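Local atomic coordinates of peptide amidase (PDB entry 1M22), a protein that probably hydrolyses amide bonds, in particular the C-terminal amide of peptides, as a member of the amidase signature family. Residues 96-101 with 131-136; 127-132 with 144-149; 161-166 with 190-195. One frame throughout, in Å; residues are numbered along the deposited sequence.

Contact 1 (96-101 with 131-136)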
ATOM      1  N   THR A  96     -12.171   0.881  13.306  1.00  9.90           N
ATOM      2  CA  THR A  96     -11.557   1.361  12.074  1.00 10.12           C
ATOM      3  C   THR A  96     -11.527   2.860  12.334  1.00 10.55           C
ATOM      4  O   THR A  96     -12.520   3.558  12.146  1.00 12.11           O
ATOM      5  CB  THR A  96     -12.408   1.023  10.836  1.00  9.62           C
ATOM      6  OG1 THR A  96     -12.477  -0.402  10.686  1.00 12.39           O
ATOM      7  CG2 THR A  96     -11.776   1.615   9.582  1.00 12.26           C
ATOM      8  N   SER A  97     -10.372   3.343  12.776  1.00  9.60           N
ATOM      9  CA  SER A  97     -10.228   4.739  13.170  1.00  9.99           C
ATOM     10  C   SER A  97      -9.503   5.706  12.256  1.00  8.69           C
ATOM     11  O   SER A  97      -9.571   6.919  12.479  1.00  9.36           O
ATOM     12  CB  SER A  97      -9.528   4.799  14.527  1.00 10.36           C
ATOM     13  OG  SER A  97      -8.159   4.429  14.405  1.00 11.10           O
ATOM     14  N   ALA A  98      -8.806   5.195  11.246  1.00  8.26           N
ATOM     15  CA  ALA A  98      -8.013   6.042  10.363  1.00  8.56           C
ATOM     16  C   ALA A  98      -6.962   6.742  11.236  1.00  7.55           C
ATOM     17  O   ALA A  98      -6.387   7.754  10.839  1.00  8.14           O
ATOM     18  CB  ALA A  98      -8.893   7.078   9.664  1.00 10.74           C
ATOM     19  N   GLY A  99      -6.725   6.191  12.427  1.00  8.24           N
ATOM     20  CA  GLY A  99      -5.753   6.758  13.351  1.00  8.29           C
ATOM     21  C   GLY A  99      -6.282   7.871  14.245  1.00  9.17           C
ATOM     22  O   GLY A  99      -5.566   8.361  15.123  1.00  9.15           O
ATOM     23  N   SER A 100      -7.536   8.261  14.036  1.00  8.27           N
ATOM     24  CA  SER A 100      -8.153   9.341  14.805  1.00  9.57           C
ATOM     25  C   SER A 100      -8.845   8.905  16.092  1.00 10.86           C
ATOM     26  O   SER A 100      -9.434   7.830  16.165  1.00 11.68           O
ATOM     27  CB  SER A 100      -9.160  10.079  13.920  1.00 10.45           C
ATOM     28  OG  SER A 100      -9.877  11.058  14.657  1.00 11.31           O
ATOM     29  N   LEU A 101      -8.776   9.759  17.108  1.00 10.06           N
ATOM     30  CA  LEU A 101      -9.428   9.464  18.376  1.00 11.96           C
ATOM     31  C   LEU A 101     -10.947   9.566  18.222  1.00 13.51           C
ATOM     32  O   LEU A 101     -11.700   9.020  19.027  1.00 16.87           O
ATOM     33  CB  LEU A 101      -8.945  10.433  19.457  1.00 12.64           C
ATOM     34  CG  LEU A 101      -7.490  10.250  19.896  1.00 13.98           C
ATOM     35  CD1 LEU A 101      -7.103  11.350  20.872  1.00 15.10           C
ATOM     36  CD2 LEU A 101      -7.319   8.882  20.540  1.00 14.31           C
ATOM     37  N   SER A 131      -0.618   7.320   8.768  1.00  6.49           N
ATOM     38  CA  SER A 131      -0.615   8.765   8.961  1.00  5.47           C
ATOM     39  C   SER A 131      -2.107   9.053   9.138  1.00  5.77           C
ATOM     40  O   SER A 131      -2.926   8.573   8.352  1.00  6.79           O
ATOM     41  CB  SER A 131      -0.091   9.461   7.707  1.00  6.01           C
ATOM     42  OG  SER A 131       1.218   9.010   7.405  1.00  7.04           O
ATOM     43  N   GLU A 132      -2.471   9.824  10.162  1.00  6.61           N
ATOM     44  CA  GLU A 132      -3.884  10.088  10.424  1.00  7.17           C
ATOM     45  C   GLU A 132      -4.664  10.531   9.190  1.00  5.99           C
ATOM     46  O   GLU A 132      -4.218  11.397   8.435  1.00  7.00           O
ATOM     47  CB  GLU A 132      -4.047  11.126  11.537  1.00  8.04           C
ATOM     48  CG  GLU A 132      -5.289  10.885  12.377  1.00  7.93           C
ATOM     49  CD  GLU A 132      -5.519  11.969  13.406  1.00  9.22           C
ATOM     50  OE1 GLU A 132      -6.019  13.047  13.026  1.00  9.13           O
ATOM     51  OE2 GLU A 132      -5.195  11.740  14.591  1.00 10.01           O
ATOM     52  N   TRP A 133      -5.837   9.930   9.003  1.00  6.85           N
ATOM     53  CA  TRP A 133      -6.706  10.219   7.861  1.00  7.11           C
ATOM     54  C   TRP A 133      -5.973  10.023   6.537  1.00  6.74           C
ATOM     55  O   TRP A 133      -6.220  10.727   5.556  1.00  7.26           O
ATOM     56  CB  TRP A 133      -7.282  11.641   7.966  1.00  8.59           C
ATOM     57  CG  TRP A 133      -8.187  11.798   9.154  1.00  7.27           C
ATOM     58  CD1 TRP A 133      -7.912  12.465  10.314  1.00  8.60           C
ATOM     59  CD2 TRP A 133      -9.466  11.174   9.343  1.00  7.76           C
ATOM     60  NE1 TRP A 133      -8.936  12.286  11.216  1.00  8.62           N
ATOM     61  CE2 TRP A 133      -9.901  11.499  10.647  1.00  8.33           C
ATOM     62  CE3 TRP A 133     -10.283  10.368   8.537  1.00  9.05           C
ATOM     63  CZ2 TRP A 133     -11.120  11.043  11.167  1.00  9.03           C
ATOM     64  CZ3 TRP A 133     -11.496   9.915   9.054  1.00  9.81           C
ATOM     65  CH2 TRP A 133     -11.901  10.254  10.358  1.00  8.06           C
ATOM     66  N   ALA A 134      -5.075   9.040   6.527  1.00  6.28           N
ATOM     67  CA  ALA A 134      -4.277   8.698   5.352  1.00  6.91           C
ATOM     68  C   ALA A 134      -3.517   9.906   4.818  1.00  6.22           C
ATOM     69  O   ALA A 134      -3.341  10.079   3.611  1.00  7.62           O
ATOM     70  CB  ALA A 134      -5.169   8.098   4.265  1.00  7.87           C
ATOM     71  N   ASN A 135      -3.057  10.731   5.752  1.00  7.54           N
ATOM     72  CA  ASN A 135      -2.302  11.945   5.468  1.00  8.16           C
ATOM     73  C   ASN A 135      -3.064  13.027   4.711  1.00  7.57           C
ATOM     74  O   ASN A 135      -2.467  13.812   3.974  1.00 11.57           O
ATOM     75  CB  ASN A 135      -0.991  11.618   4.740  1.00  9.15           C
ATOM     76  CG  ASN A 135       0.005  12.762   4.809  1.00 12.16           C
ATOM     77  OD1 ASN A 135       0.076  13.468   5.816  1.00 16.96           O
ATOM     78  ND2 ASN A 135       0.781  12.947   3.749  1.00 12.34           N
ATOM     79  N   PHE A 136      -4.378  13.074   4.887  1.00  8.04           N
ATOM     80  CA  PHE A 136      -5.146  14.129   4.241  1.00  9.17           C
ATOM     81  C   PHE A 136      -5.818  14.971   5.321  1.00  8.76           C
ATOM     82  O   PHE A 136      -7.010  15.261   5.246  1.00 11.88           O
ATOM     83  CB  PHE A 136      -6.202  13.566   3.286  1.00  9.25           C
ATOM     84  CG  PHE A 136      -6.595  14.533   2.205  1.00  9.33           C
ATOM     85  CD1 PHE A 136      -5.722  14.806   1.159  1.00  9.74           C
ATOM     86  CD2 PHE A 136      -7.809  15.207   2.258  1.00 10.47           C
ATOM     87  CE1 PHE A 136      -6.048  15.739   0.178  1.00 10.84           C
ATOM     88  CE2 PHE A 136      -8.148  16.145   1.279  1.00 11.17           C
ATOM     89  CZ  PHE A 136      -7.263  16.410   0.237  1.00 11.41           C
TER
HETATM   90  O   HOH W   1      -8.662  13.381  13.859  1.00 11.44           O
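A98, G99 and S100 lie against E132 and W133. The first three belong to a type I' beta turn, S97 to S100, in the long loop between strand 82-86 and helix 112-119. The partner is a short left-handed helical turn at 132-135, where W133, A134 and N135 all have positive phi and psi. S97 starts the beta turn, and its carbonyl O accepts from S100 N.

A98 makes the one direct hydrogen bond of the contact. W133 N reaches A98 O at 2.9 Å, nearly straight at 168° and in the carbonyl plane. The CA-H of E132 also points to this oxygen. A98 CB lies over one face of the W133 indole, displaced toward the rim, and sits 4.1 Å from the centroid of the six-membered ring. This is a CH-pi contact. Beyond the contact, the indole also touches L334 of helix 319-340 and L351 of helix 348-357.

At G99 the extended E132 chain runs past the turn, with E132 CG 3.7 Å from G99 C. G99 O and E132 OE2 are 3.4 Å apart, but both are acceptors and do not bond.

S100 packs its CB obliquely on the indole, 3.5 Å from W133 NE1. Its OG is anti to the backbone N (chi1 175°), which places it to bond a water as well as A102 N. E132 OE1 forms a salt bridge with R137. The water joins these polar ends. It accepts from S100 OG at 2.7 Å and donates to E132 OE1 at 2.8 Å. It also lies in the indole plane, at the ring edge, where it accepts from W133 NE1 at 2.9 Å.

Contact 2 (127-132 with 144-149); sequences KTNLSE and GWSARG
N129 and S146 meet through their polar ends. S146 OG donates to N129 OD1 at 2.7 Å, in the carbonyl plane and on a lone pair. The hydroxyl sits between the backbone N and the carbonyl carbon of its own residue (chi1 74°). From there it also accepts from G149 N at 2.9 Å, which makes an ST motif. S146 OG is thus gripped from both segments. N129 ND2 comes close to G144 O, but the angle is poor and no bond forms. It bonds instead to T152 OG1 and G150 O.

Two further bonds pair a side chain with a backbone N-H. G144 N points almost straight at S131 OG, 2.9 Å away, with an angle of 175°. A147 N donates to E132 OE2 at 3.1 Å. It meets the carboxylate on the anti side, 21° out of its plane.

These bonds tie the chain just after strand 123-128, part of the large mixed sheet, to the small hairpin of strands 145-146 and 150-151. The chain passes beside the first hairpin strand. L130 and S131 also border the catalytic residues: the side chain of L130 is near that of K86, and the side chain of S131 is about 4 Å from that of S165.

One backbone bond crosses the contact, from E132 N to W145 O at 3.0 Å. The same carbonyl oxygen is approached by the CA-H of S131.

The remaining contacts are packing. S146 CB rests 3.4 Å from L130 O, and E132 CB lies against S146 CB. The W145 ring reaches back with CZ3 toward E132 OE2, while beyond the contact it meets F366.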
ATOM      1  N   LYS A 127      -4.967  -4.494  13.000  1.00  7.20           N
ATOM      2  CA  LYS A 127      -4.902  -3.311  12.148  1.00  6.89           C
ATOM      3  C   LYS A 127      -3.579  -2.579  12.327  1.00  7.19           C
ATOM      4  O   LYS A 127      -3.006  -2.575  13.417  1.00  8.16           O
ATOM      5  CB  LYS A 127      -6.050  -2.356  12.497  1.00  8.30           C
ATOM      6  CG  LYS A 127      -7.420  -3.017  12.626  1.00  9.87           C
ATOM      7  CD  LYS A 127      -7.889  -3.641  11.318  1.00 12.57           C
ATOM      8  CE  LYS A 127      -8.199  -2.587  10.266  1.00 14.81           C
ATOM      9  NZ  LYS A 127      -9.328  -1.690  10.663  1.00 12.75           N
ATOM     10  N   THR A 128      -3.095  -1.952  11.259  1.00  5.76           N
ATOM     11  CA  THR A 128      -1.839  -1.219  11.319  1.00  5.88           C
ATOM     12  C   THR A 128      -2.014   0.293  11.330  1.00  6.68           C
ATOM     13  O   THR A 128      -2.965   0.841  10.761  1.00  6.81           O
ATOM     14  CB  THR A 128      -0.913  -1.595  10.148  1.00  5.10           C
ATOM     15  OG1 THR A 128      -1.636  -1.495   8.914  1.00  7.72           O
ATOM     16  CG2 THR A 128      -0.385  -3.010  10.328  1.00  7.96           C
ATOM     17  N   ASN A 129      -1.080   0.961  11.992  1.00  6.29           N
ATOM     18  CA  ASN A 129      -1.103   2.408  12.096  1.00  6.62           C
ATOM     19  C   ASN A 129      -0.870   3.049  10.735  1.00  6.47           C
ATOM     20  O   ASN A 129      -0.306   2.438   9.823  1.00  6.73           O
ATOM     21  CB  ASN A 129      -0.041   2.872  13.101  1.00  6.68           C
ATOM     22  CG  ASN A 129      -0.202   4.325  13.496  1.00  6.54           C
ATOM     23  OD1 ASN A 129      -1.318   4.820  13.631  1.00  7.29           O
ATOM     24  ND2 ASN A 129       0.918   5.007  13.713  1.00  8.92           N
ATOM     25  N   LEU A 130      -1.308   4.294  10.609  1.00  6.77           N
ATOM     26  CA  LEU A 130      -1.175   5.043   9.372  1.00  6.65           C
ATOM     27  C   LEU A 130      -1.113   6.522   9.705  1.00  6.49           C
ATOM     28  O   LEU A 130      -1.497   6.934  10.805  1.00  7.79           O
ATOM     29  CB  LEU A 130      -2.403   4.811   8.479  1.00  6.33           C
ATOM     30  CG  LEU A 130      -3.741   5.325   9.037  1.00  7.20           C
ATOM     31  CD1 LEU A 130      -4.747   5.488   7.908  1.00  8.41           C
ATOM     32  CD2 LEU A 130      -4.275   4.370  10.102  1.00 10.16           C
ATOM     33  N   SER A 131      -0.618   7.320   8.768  1.00  6.49           N
ATOM     34  CA  SER A 131      -0.615   8.765   8.961  1.00  5.47           C
ATOM     35  C   SER A 131      -2.107   9.053   9.138  1.00  5.77           C
ATOM     36  O   SER A 131      -2.926   8.573   8.352  1.00  6.79           O
ATOM     37  CB  SER A 131      -0.091   9.461   7.707  1.00  6.01           C
ATOM     38  OG  SER A 131       1.218   9.010   7.405  1.00  7.04           O
ATOM     39  N   GLU A 132      -2.471   9.824  10.162  1.00  6.61           N
ATOM     40  CA  GLU A 132      -3.884  10.088  10.424  1.00  7.17           C
ATOM     41  C   GLU A 132      -4.664  10.531   9.190  1.00  5.99           C
ATOM     42  O   GLU A 132      -4.218  11.397   8.435  1.00  7.00           O
ATOM     43  CB  GLU A 132      -4.047  11.126  11.537  1.00  8.04           C
ATOM     44  CG  GLU A 132      -5.289  10.885  12.377  1.00  7.93           C
ATOM     45  CD  GLU A 132      -5.519  11.969  13.406  1.00  9.22           C
ATOM     46  OE1 GLU A 132      -6.019  13.047  13.026  1.00  9.13           O
ATOM     47  OE2 GLU A 132      -5.195  11.740  14.591  1.00 10.01           O
ATOM     48  N   GLY A 144       3.443   8.631   9.270  1.00  7.85           N
ATOM     49  CA  GLY A 144       3.406   7.551  10.237  1.00  8.15           C
ATOM     50  C   GLY A 144       2.877   7.902  11.613  1.00  7.05           C
ATOM     51  O   GLY A 144       2.912   7.065  12.515  1.00  7.45           O
ATOM     52  N   TRP A 145       2.393   9.127  11.787  1.00  7.82           N
ATOM     53  CA  TRP A 145       1.854   9.538  13.078  1.00  7.39           C
ATOM     54  C   TRP A 145       0.337   9.664  13.076  1.00  6.22           C
ATOM     55  O   TRP A 145      -0.257  10.145  12.111  1.00  7.40           O
ATOM     56  CB  TRP A 145       2.425  10.895  13.509  1.00  8.28           C
ATOM     57  CG  TRP A 145       1.843  11.370  14.824  1.00  9.26           C
ATOM     58  CD1 TRP A 145       2.303  11.077  16.077  1.00 10.57           C
ATOM     59  CD2 TRP A 145       0.633  12.122  15.007  1.00  9.47           C
ATOM     60  NE1 TRP A 145       1.452  11.594  17.028  1.00 10.43           N
ATOM     61  CE2 TRP A 145       0.420  12.238  16.400  1.00  9.54           C
ATOM     62  CE3 TRP A 145      -0.294  12.704  14.130  1.00  9.86           C
ATOM     63  CZ2 TRP A 145      -0.683  12.914  16.937  1.00 10.76           C
ATOM     64  CZ3 TRP A 145      -1.393  13.377  14.666  1.00 11.26           C
ATOM     65  CH2 TRP A 145      -1.574  13.473  16.058  1.00 10.99           C
ATOM     66  N   SER A 146      -0.281   9.226  14.167  1.00  6.89           N
ATOM     67  CA  SER A 146      -1.719   9.375  14.352  1.00  6.76           C
ATOM     68  C   SER A 146      -1.934   9.539  15.856  1.00  8.37           C
ATOM     69  O   SER A 146      -1.109   9.096  16.659  1.00  8.65           O
ATOM     70  CB  SER A 146      -2.500   8.169  13.810  1.00  8.07           C
ATOM     71  OG  SER A 146      -2.378   7.033  14.642  1.00  7.77           O
ATOM     72  N   ALA A 147      -3.024  10.189  16.238  1.00  8.89           N
ATOM     73  CA  ALA A 147      -3.289  10.405  17.653  1.00  8.74           C
ATOM     74  C   ALA A 147      -3.556   9.097  18.390  1.00 11.34           C
ATOM     75  O   ALA A 147      -3.127   8.920  19.531  1.00 12.55           O
ATOM     76  CB  ALA A 147      -4.471  11.351  17.823  1.00 10.92           C
ATOM     77  N   ARG A 148      -4.252   8.175  17.734  1.00  9.53           N
ATOM     78  CA  ARG A 148      -4.577   6.901  18.358  1.00 10.11           C
ATOM     79  C   ARG A 148      -3.436   5.889  18.329  1.00 11.28           C
ATOM     80  O   ARG A 148      -3.281   5.101  19.262  1.00 13.83           O
ATOM     81  CB  ARG A 148      -5.820   6.301  17.694  1.00 11.06           C
ATOM     82  CG  ARG A 148      -6.250   4.962  18.263  1.00 10.81           C
ATOM     83  CD  ARG A 148      -7.656   4.590  17.810  1.00 14.27           C
ATOM     84  NE  ARG A 148      -8.057   3.273  18.298  1.00 14.27           N
ATOM     85  CZ  ARG A 148      -8.047   2.164  17.565  1.00 13.46           C
ATOM     86  NH1 ARG A 148      -7.661   2.204  16.298  1.00 12.76           N
ATOM     87  NH2 ARG A 148      -8.412   1.010  18.104  1.00 14.72           N
ATOM     88  N   GLY A 149      -2.631   5.914  17.272  1.00  8.79           N
ATOM     89  CA  GLY A 149      -1.545   4.952  17.165  1.00  9.54           C
ATOM     90  C   GLY A 149      -0.149   5.447  17.484  1.00  8.75           C
ATOM     91  O   GLY A 149       0.791   4.658  17.558  1.00  9.66           O
TER

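Contact 3 (161-166 with 190-195); sequences SPCGSS and IVCPAA
C163 and C192 both hold SG anti to their backbone N, with chi1 -164° and -152°. The two sulfurs come to 3.2 Å of each other. No disulfide joins them here, although one has been seen in this protein. C163 SG also takes a weak bond from G164 N.

The P193 ring makes most of the other contacts. Its CD lies 3.2 Å from G164 O and its CB 3.4 Å from P162 O. C163 CB packs 3.8 Å from P193 CA. No hydrogen bond crosses between the two segments, but N197 ND2 bonds both P162 O and P193 O.

The loop 161-166 carries part of the Ser-cisSer-Lys triad of amidase signature enzymes. The peptide before S165 is cis, and S165 OG bonds to K86 NZ and to S189 OG, the hydroxyl of the nucleophile. The first turn of helix 191-196, which follows the nucleophile in the chain, supplies C192 and P193.

S166 holds its OG beside its own backbone N (chi1 -57°), where it bonds S189 O. This oxygen also bonds T184 N and K86 NZ, and lies 4.2 Å from I190 CG1.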
ATOM      1  N   SER A 161      11.962   7.897   9.538  1.00  7.21           N
ATOM      2  CA  SER A 161      10.600   7.760   9.061  1.00  6.80           C
ATOM      3  C   SER A 161      10.231   6.510   8.289  1.00  6.13           C
ATOM      4  O   SER A 161      11.022   5.989   7.503  1.00  6.69           O
ATOM      5  CB  SER A 161      10.250   8.973   8.201  1.00  7.76           C
ATOM      6  OG  SER A 161       8.889   8.939   7.813  1.00  7.70           O
ATOM      7  N   PRO A 162       9.013   6.001   8.523  1.00  6.40           N
ATOM      8  CA  PRO A 162       8.545   4.809   7.812  1.00  6.33           C
ATOM      9  C   PRO A 162       7.773   5.283   6.576  1.00  7.34           C
ATOM     10  O   PRO A 162       7.283   4.471   5.796  1.00  7.76           O
ATOM     11  CB  PRO A 162       7.614   4.159   8.821  1.00  7.91           C
ATOM     12  CG  PRO A 162       6.971   5.352   9.467  1.00  6.71           C
ATOM     13  CD  PRO A 162       8.157   6.277   9.694  1.00  6.39           C
ATOM     14  N   CYS A 163       7.693   6.600   6.404  1.00  6.58           N
ATOM     15  CA  CYS A 163       6.929   7.220   5.318  1.00  7.01           C
ATOM     16  C   CYS A 163       5.444   6.891   5.556  1.00  6.95           C
ATOM     17  O   CYS A 163       5.073   6.532   6.674  1.00  8.12           O
ATOM     18  CB  CYS A 163       7.398   6.724   3.943  1.00  9.15           C
ATOM     19  SG  CYS A 163       6.854   7.761   2.545  1.00 14.20           S
ATOM     20  N   GLY A 164       4.596   7.001   4.533  1.00  7.04           N
ATOM     21  CA  GLY A 164       3.168   6.746   4.716  1.00  7.75           C
ATOM     22  C   GLY A 164       2.426   6.786   3.389  1.00  7.26           C
ATOM     23  O   GLY A 164       3.070   7.056   2.388  1.00  7.13           O
ATOM     24  N   SER A 165       1.091   6.733   3.370  1.00 15.41           N
ATOM     25  CA  SER A 165       0.288   6.769   4.540  1.00 10.94           C
ATOM     26  C   SER A 165       0.102   5.315   5.131  1.00  7.87           C
ATOM     27  O   SER A 165      -0.492   5.119   6.180  1.00  6.61           O
ATOM     28  CB  SER A 165      -0.995   7.485   4.571  1.00 18.17           C
ATOM     29  OG  SER A 165      -1.867   6.939   3.596  1.00  8.29           O
ATOM     30  N   SER A 166       0.604   4.302   4.437  1.00  6.40           N
ATOM     31  CA  SER A 166       0.494   2.898   4.876  1.00  5.48           C
ATOM     32  C   SER A 166       1.739   2.508   5.673  1.00  5.98           C
ATOM     33  O   SER A 166       2.378   1.483   5.408  1.00  8.08           O
ATOM     34  CB  SER A 166       0.380   1.970   3.661  1.00  5.40           C
ATOM     35  OG  SER A 166      -0.724   2.303   2.832  1.00  5.56           O
ATOM     36  N   ILE A 190       1.264   3.575  -0.891  1.00  5.35           N
ATOM     37  CA  ILE A 190       1.635   2.165  -0.840  1.00  5.01           C
ATOM     38  C   ILE A 190       3.089   2.034  -1.285  1.00  5.36           C
ATOM     39  O   ILE A 190       3.930   1.542  -0.535  1.00  6.74           O
ATOM     40  CB  ILE A 190       0.768   1.264  -1.759  1.00  5.00           C
ATOM     41  CG1 ILE A 190      -0.599   1.018  -1.113  1.00  6.39           C
ATOM     42  CG2 ILE A 190       1.479  -0.078  -2.004  1.00  7.02           C
ATOM     43  CD1 ILE A 190      -1.573   0.281  -2.006  1.00  6.99           C
ATOM     44  N   VAL A 191       3.401   2.515  -2.483  1.00  5.68           N
ATOM     45  CA  VAL A 191       4.757   2.354  -2.993  1.00  6.53           C
ATOM     46  C   VAL A 191       5.856   3.093  -2.248  1.00  6.22           C
ATOM     47  O   VAL A 191       6.970   2.585  -2.143  1.00  6.30           O
ATOM     48  CB  VAL A 191       4.840   2.683  -4.514  1.00  6.46           C
ATOM     49  CG1 VAL A 191       3.957   1.716  -5.289  1.00  8.24           C
ATOM     50  CG2 VAL A 191       4.427   4.122  -4.781  1.00  9.19           C
ATOM     51  N   CYS A 192       5.558   4.271  -1.711  1.00  6.28           N
ATOM     52  CA  CYS A 192       6.591   5.008  -0.993  1.00  8.70           C
ATOM     53  C   CYS A 192       6.985   4.314   0.311  1.00  6.14           C
ATOM     54  O   CYS A 192       8.167   4.047   0.535  1.00  6.57           O
ATOM     55  CB  CYS A 192       6.145   6.443  -0.718  1.00  8.10           C
ATOM     56  SG  CYS A 192       7.529   7.590  -0.605  1.00 22.03           S
ATOM     57  N   PRO A 193       6.012   4.019   1.193  1.00  5.54           N
ATOM     58  CA  PRO A 193       6.441   3.347   2.424  1.00  6.01           C
ATOM     59  C   PRO A 193       6.987   1.946   2.150  1.00  6.27           C
ATOM     60  O   PRO A 193       7.833   1.449   2.885  1.00  6.12           O
ATOM     61  CB  PRO A 193       5.184   3.359   3.300  1.00  6.63           C
ATOM     62  CG  PRO A 193       4.052   3.478   2.313  1.00  6.60           C
ATOM     63  CD  PRO A 193       4.596   4.420   1.269  1.00  6.37           C
ATOM     64  N   ALA A 194       6.516   1.301   1.088  1.00  5.26           N
ATOM     65  CA  ALA A 194       7.043  -0.019   0.777  1.00  5.51           C
ATOM     66  C   ALA A 194       8.536   0.112   0.447  1.00  6.03           C
ATOM     67  O   ALA A 194       9.367  -0.623   0.985  1.00  5.56           O
ATOM     68  CB  ALA A 194       6.285  -0.632  -0.397  1.00  5.49           C
ATOM     69  N   ALA A 195       8.884   1.060  -0.419  1.00  5.00           N
ATOM     70  CA  ALA A 195      10.281   1.255  -0.794  1.00  6.03           C
ATOM     71  C   ALA A 195      11.137   1.684   0.398  1.00  5.93           C
ATOM     72  O   ALA A 195      12.247   1.180   0.591  1.00  6.26           O
ATOM     73  CB  ALA A 195      10.382   2.298  -1.907  1.00  6.39           C
TER

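All three contacts are buried, with contact 3 nearest the middle of the chain. Contacts 1 and 2 are neighbours, about 6 Å between centres, and share S131 and E132. The bond of R148 N to G99 O joins the hairpin of contact 2 to the turn of contact 1. Their chemistry differs. Contact 1 combines one backbone bond with an indole and a bridging water. Contact 2 is held mainly by polar side chains. Contact 3 relies on proline and cysteine packing, with no direct hydrogen bond across it. It touches both others, chiefly through S165, which meets A134, L130 and the shared S131; G164 is also near S131, and P162 near G144.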